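Local structure of 3-oxoacyl-(acyl-carrier protein) synthase II (1J3N) at the interface of chains A and B. The protein catalyses the condensation of an acyl chain with malonyl-ACP, with loss of carbon dioxide, to lengthen fatty acids by two carbons, and forms a homodimer. Residues are numbered along the deposited sequence; one frame, centred on the assembly and turned at random. Chains: chain A/B, 3-oxoacyl-(acyl-carrier protein) synthase II.

Contact 1: the interface of chains A and B. Residues chain A 44, 113, 117, 194-195, 198-199; chain B 119, 124, 127.
The ring of B:Phe119 receives A:Met195 on one face, with the methionine CB 3.8 Å above the plane and over the ring's centre in a CH-pi contact. At the ring's edge, in its plane, lies CA of B:Pro124 from the same chain. This is an apolar patch of the homodimer interface, where the end of helix 109-122 of chain B and the loop beyond it pack on helix 194-202 of chain A. The far end of the ring meets A:Pro194, whose CB is 3.6 Å from CZ of B:Phe119. OE2 of A:Glu113 is 4.1 Å from CE2 of B:Phe119, and NH1 of A:Arg117 borders the same corner. The carboxylate plane is turned 43° against the ring and the guanidinium more steeply, so neither stacks on it. CG of B:Phe119 is anti to its backbone N (chi1 167°), which carries the ring onto the start of helix 194-202 opposite. An aromatic suits this place because it is broad enough to span the proline, the methionine and the polar rim together. An alanine here would probably leave a gap beneath A:Met195 and A:Pro194 and set the methionine chain free to move.

Methionine suits the other side, since its long unbranched chain can lie over a flat surface. CE of A:Met195 comes 4.0 Å from CB of B:Phe119. B:Ile127 crosses this chain at about a right angle, bringing CD1 3.9 Å from CG of A:Met195, and its other branch, CG2, meets the small A:Ala199. B:Pro124, compact and rigid, packs between A:Leu44 and the backbone of A:Pro194, with its CG 3.4 Å from CD2 of A:Leu44, a tight fit. Polar order is kept within chain A: the amide N of A:Met195 donates to OE1 of A:Glu113 at 2.9 Å, reaching the carboxylate from its syn side, 34° out of plane.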
loop_
_atom_site.group_PDB
_atom_site.type_symbol
_atom_site.label_atom_id
_atom_site.label_comp_id
_atom_site.label_asym_id
_atom_site.label_seq_id
_atom_site.Cartn_x
_atom_site.Cartn_y
_atom_site.Cartn_z
ATOM N N LEU A 44 -10.740 22.232 -19.638
ATOM C CA LEU A 44 -11.402 21.550 -18.519
ATOM C C LEU A 44 -12.447 22.384 -17.772
ATOM O O LEU A 44 -12.432 23.611 -17.831
ATOM C CB LEU A 44 -10.359 21.066 -17.508
ATOM C CG LEU A 44 -9.301 20.057 -17.961
ATOM C CD1 LEU A 44 -8.422 19.686 -16.772
ATOM C CD2 LEU A 44 -9.971 18.825 -18.526
ATOM N N GLU A 113 0.899 9.387 -18.138
ATOM C CA GLU A 113 0.457 10.113 -19.331
ATOM C C GLU A 113 1.538 10.143 -20.401
ATOM O O GLU A 113 1.253 9.953 -21.582
ATOM C CB GLU A 113 0.064 11.549 -18.977
ATOM C CG GLU A 113 -1.134 11.650 -18.038
ATOM C CD GLU A 113 -1.652 13.070 -17.905
ATOM O OE1 GLU A 113 -2.590 13.291 -17.109
ATOM O OE2 GLU A 113 -1.124 13.964 -18.599
ATOM N N ARG A 117 1.393 7.695 -23.833
ATOM C CA ARG A 117 1.411 8.413 -25.102
ATOM C C ARG A 117 2.456 7.781 -26.017
ATOM O O ARG A 117 2.233 7.640 -27.216
ATOM C CB ARG A 117 1.736 9.895 -24.888
ATOM C CG ARG A 117 1.726 10.705 -26.177
ATOM C CD ARG A 117 1.836 12.208 -25.937
ATOM N NE ARG A 117 0.680 12.764 -25.232
ATOM C CZ ARG A 117 0.632 13.004 -23.923
ATOM N NH1 ARG A 117 -0.467 13.513 -23.381
ATOM N NH2 ARG A 117 1.683 12.747 -23.151
ATOM N N PRO A 194 -3.692 16.734 -16.606
ATOM C CA PRO A 194 -4.915 16.786 -17.419
ATOM C C PRO A 194 -5.849 15.607 -17.177
ATOM O O PRO A 194 -7.057 15.779 -16.974
ATOM C CB PRO A 194 -4.382 16.796 -18.851
ATOM C CG PRO A 194 -3.029 17.437 -18.720
ATOM C CD PRO A 194 -2.484 16.863 -17.442
ATOM N N MET A 195 -5.276 14.407 -17.190
ATOM C CA MET A 195 -6.054 13.187 -17.012
ATOM C C MET A 195 -6.649 12.963 -15.630
ATOM O O MET A 195 -7.731 12.400 -15.514
ATOM C CB MET A 195 -5.213 11.970 -17.408
ATOM C CG MET A 195 -5.911 10.635 -17.199
ATOM S SD MET A 195 -5.013 9.296 -18.003
ATOM C CE MET A 195 -6.349 8.182 -18.357
ATOM N N GLY A 198 -9.178 15.763 -14.967
ATOM C CA GLY A 198 -10.257 15.473 -15.894
ATOM C C GLY A 198 -11.134 14.365 -15.336
ATOM O O GLY A 198 -12.362 14.461 -15.342
ATOM N N ALA A 199 -10.491 13.312 -14.839
ATOM C CA ALA A 199 -11.187 12.163 -14.265
ATOM C C ALA A 199 -12.046 12.533 -13.053
ATOM O O ALA A 199 -13.194 12.098 -12.941
ATOM C CB ALA A 199 -10.175 11.098 -13.882
ATOM N N PHE B 119 -8.448 9.273 -23.078
ATOM C CA PHE B 119 -7.892 10.584 -22.774
ATOM C C PHE B 119 -7.120 11.161 -23.961
ATOM O O PHE B 119 -7.372 12.290 -24.397
ATOM C CB PHE B 119 -6.967 10.479 -21.555
ATOM C CG PHE B 119 -6.102 11.688 -21.340
ATOM C CD1 PHE B 119 -6.669 12.926 -21.042
ATOM C CD2 PHE B 119 -4.717 11.595 -21.461
ATOM C CE1 PHE B 119 -5.871 14.052 -20.870
ATOM C CE2 PHE B 119 -3.904 12.720 -21.290
ATOM C CZ PHE B 119 -4.485 13.951 -20.993
ATOM N N PRO B 124 -9.613 14.781 -22.043
ATOM C CA PRO B 124 -9.859 14.563 -20.615
ATOM C C PRO B 124 -11.311 14.701 -20.166
ATOM O O PRO B 124 -11.632 14.387 -19.021
ATOM C CB PRO B 124 -8.951 15.595 -19.949
ATOM C CG PRO B 124 -8.915 16.704 -20.952
ATOM C CD PRO B 124 -8.747 15.954 -22.249
ATOM N N ILE B 127 -13.162 11.042 -20.492
ATOM C CA ILE B 127 -12.768 10.023 -19.520
ATOM C C ILE B 127 -13.978 9.475 -18.756
ATOM O O ILE B 127 -14.881 10.229 -18.388
ATOM C CB ILE B 127 -11.759 10.611 -18.506
ATOM C CG1 ILE B 127 -10.484 11.034 -19.242
ATOM C CG2 ILE B 127 -11.460 9.600 -17.401
ATOM C CD1 ILE B 127 -9.459 11.695 -18.349
#

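Contact 2: the interface of chains A and B. Residues chain A 261-262, 279, 283; chain B 96, 151-153.
A:Arg283 and A:Ala262 converge on one backbone acceptor of chain B, the carbonyl oxygen of B:Thr151, and this is the close-fitting heart of a second patch of the homodimer interface. NH1 of A:Arg283 donates to O of B:Thr151 at 3.0 Å, tilted 18° from the carbonyl plane. The amide N of A:Ala262 donates to O of B:Thr151 at 3.2 Å, but from well above that plane, 62° out of it. Two donors thus grip one oxygen from different directions, and the positive guanidinium would be expected to polarise the carbonyl. Arginine suits the place through its length: the chain is extended from CG to NE and delivers its flat head to the partner's backbone.

A:Leu279, one helical turn earlier, holds that head in place. Its CG lies over the centre of the guanidinium of A:Arg283, 3.5 Å above the plane, so a branched aliphatic residue braces one face and leaves the edge that carries NH1 turned to the partner. The same leucine turns CD2 across the interface, 3.9 Å from CB of B:Thr151. The small A:Ala262 probably lets the two backbones draw near, and its CB is 3.6 Å from the carbonyl O of B:Gly152.

Towards B:Glu96 the fit is close but badly aimed: its backbone O lies 2.8 Å from NH2 of A:Arg283, yet the N-H does not point at it, and the approach is not a hydrogen bond. The loose part is the carboxylate end. OE1 of B:Glu96 stays 5.1 Å from NH2 of A:Arg283, too far for a salt bridge, so any attraction there would be only a long-range one.

In the fold, the end of strand 253-262 and one side of helix 275-288, from the C-terminal half of chain A, meet the short 3-10 helix 95-97 and the loop after helix 139-148, from the N-terminal half of chain B.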
loop_
_atom_site.group_PDB
_atom_site.type_symbol
_atom_site.label_atom_id
_atom_site.label_comp_id
_atom_site.label_asym_id
_atom_site.label_seq_id
_atom_site.Cartn_x
_atom_site.Cartn_y
_atom_site.Cartn_z
ATOM N N SER A 261 -11.180 1.639 10.163
ATOM C CA SER A 261 -12.434 0.959 9.926
ATOM C C SER A 261 -12.761 1.063 8.434
ATOM O O SER A 261 -12.046 1.730 7.680
ATOM C CB SER A 261 -13.549 1.605 10.749
ATOM O OG SER A 261 -14.100 2.718 10.072
ATOM N N ALA A 262 -13.831 0.392 8.014
ATOM C CA ALA A 262 -14.264 0.428 6.623
ATOM C C ALA A 262 -15.749 0.734 6.579
ATOM O O ALA A 262 -16.528 0.232 7.395
ATOM C CB ALA A 262 -13.976 -0.909 5.917
ATOM N N LEU A 279 -16.784 4.858 13.785
ATOM C CA LEU A 279 -16.109 3.647 14.225
ATOM C C LEU A 279 -14.591 3.831 14.285
ATOM O O LEU A 279 -13.951 3.409 15.244
ATOM C CB LEU A 279 -16.468 2.498 13.286
ATOM C CG LEU A 279 -15.854 1.116 13.510
ATOM C CD1 LEU A 279 -16.045 0.680 14.950
ATOM C CD2 LEU A 279 -16.524 0.127 12.557
ATOM N N ARG A 283 -12.187 3.854 17.608
ATOM C CA ARG A 283 -11.074 2.925 17.729
ATOM C C ARG A 283 -9.774 3.650 18.036
ATOM O O ARG A 283 -8.892 3.094 18.693
ATOM C CB ARG A 283 -10.936 2.094 16.451
ATOM C CG ARG A 283 -12.023 1.052 16.332
ATOM C CD ARG A 283 -12.078 0.411 14.970
ATOM N NE ARG A 283 -13.035 -0.688 14.964
ATOM C CZ ARG A 283 -13.414 -1.346 13.875
ATOM N NH1 ARG A 283 -12.922 -1.016 12.690
ATOM N NH2 ARG A 283 -14.278 -2.348 13.976
ATOM N N GLU B 96 -17.638 -6.148 12.424
ATOM C CA GLU B 96 -16.680 -5.164 12.918
ATOM C C GLU B 96 -15.326 -5.774 13.231
ATOM O O GLU B 96 -14.324 -5.069 13.278
ATOM C CB GLU B 96 -17.193 -4.486 14.190
ATOM C CG GLU B 96 -18.476 -3.708 14.036
ATOM C CD GLU B 96 -18.802 -2.899 15.278
ATOM O OE1 GLU B 96 -18.621 -3.432 16.397
ATOM O OE2 GLU B 96 -19.245 -1.738 15.138
ATOM N N THR B 151 -16.417 -4.271 8.375
ATOM C CA THR B 151 -16.092 -2.921 8.808
ATOM C C THR B 151 -14.822 -2.825 9.634
ATOM O O THR B 151 -14.529 -1.776 10.221
ATOM C CB THR B 151 -17.260 -2.345 9.615
ATOM O OG1 THR B 151 -17.463 -3.155 10.777
ATOM C CG2 THR B 151 -18.540 -2.348 8.775
ATOM N N GLY B 152 -14.077 -3.927 9.708
ATOM C CA GLY B 152 -12.822 -3.895 10.433
ATOM C C GLY B 152 -11.841 -3.117 9.566
ATOM O O GLY B 152 -12.217 -2.640 8.490
ATOM N N PRO B 153 -10.586 -2.951 10.003
ATOM C CA PRO B 153 -9.607 -2.213 9.199
ATOM C C PRO B 153 -9.547 -2.698 7.750
ATOM O O PRO B 153 -9.596 -3.900 7.480
ATOM C CB PRO B 153 -8.300 -2.461 9.951
ATOM C CG PRO B 153 -8.763 -2.490 11.377
ATOM C CD PRO B 153 -10.003 -3.364 11.292
#

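About 34 Å separates the centres of contact 1 and contact 2, and they have no residue in common. Contact 1 relies on apolar side-chain packing, whereas contact 2 is anchored by polar bonds to the partner's backbone, so two different kinds of adhesion hold widely spaced parts of the same dimer interface. Contact 1 uses helix 109-122 from both chains; contact 2 draws on separate elements in each. Two-fold symmetry repeats both with the chains exchanged. Attachment at such distant points would be expected to limit rocking of one subunit against the other in this homodimeric enzyme.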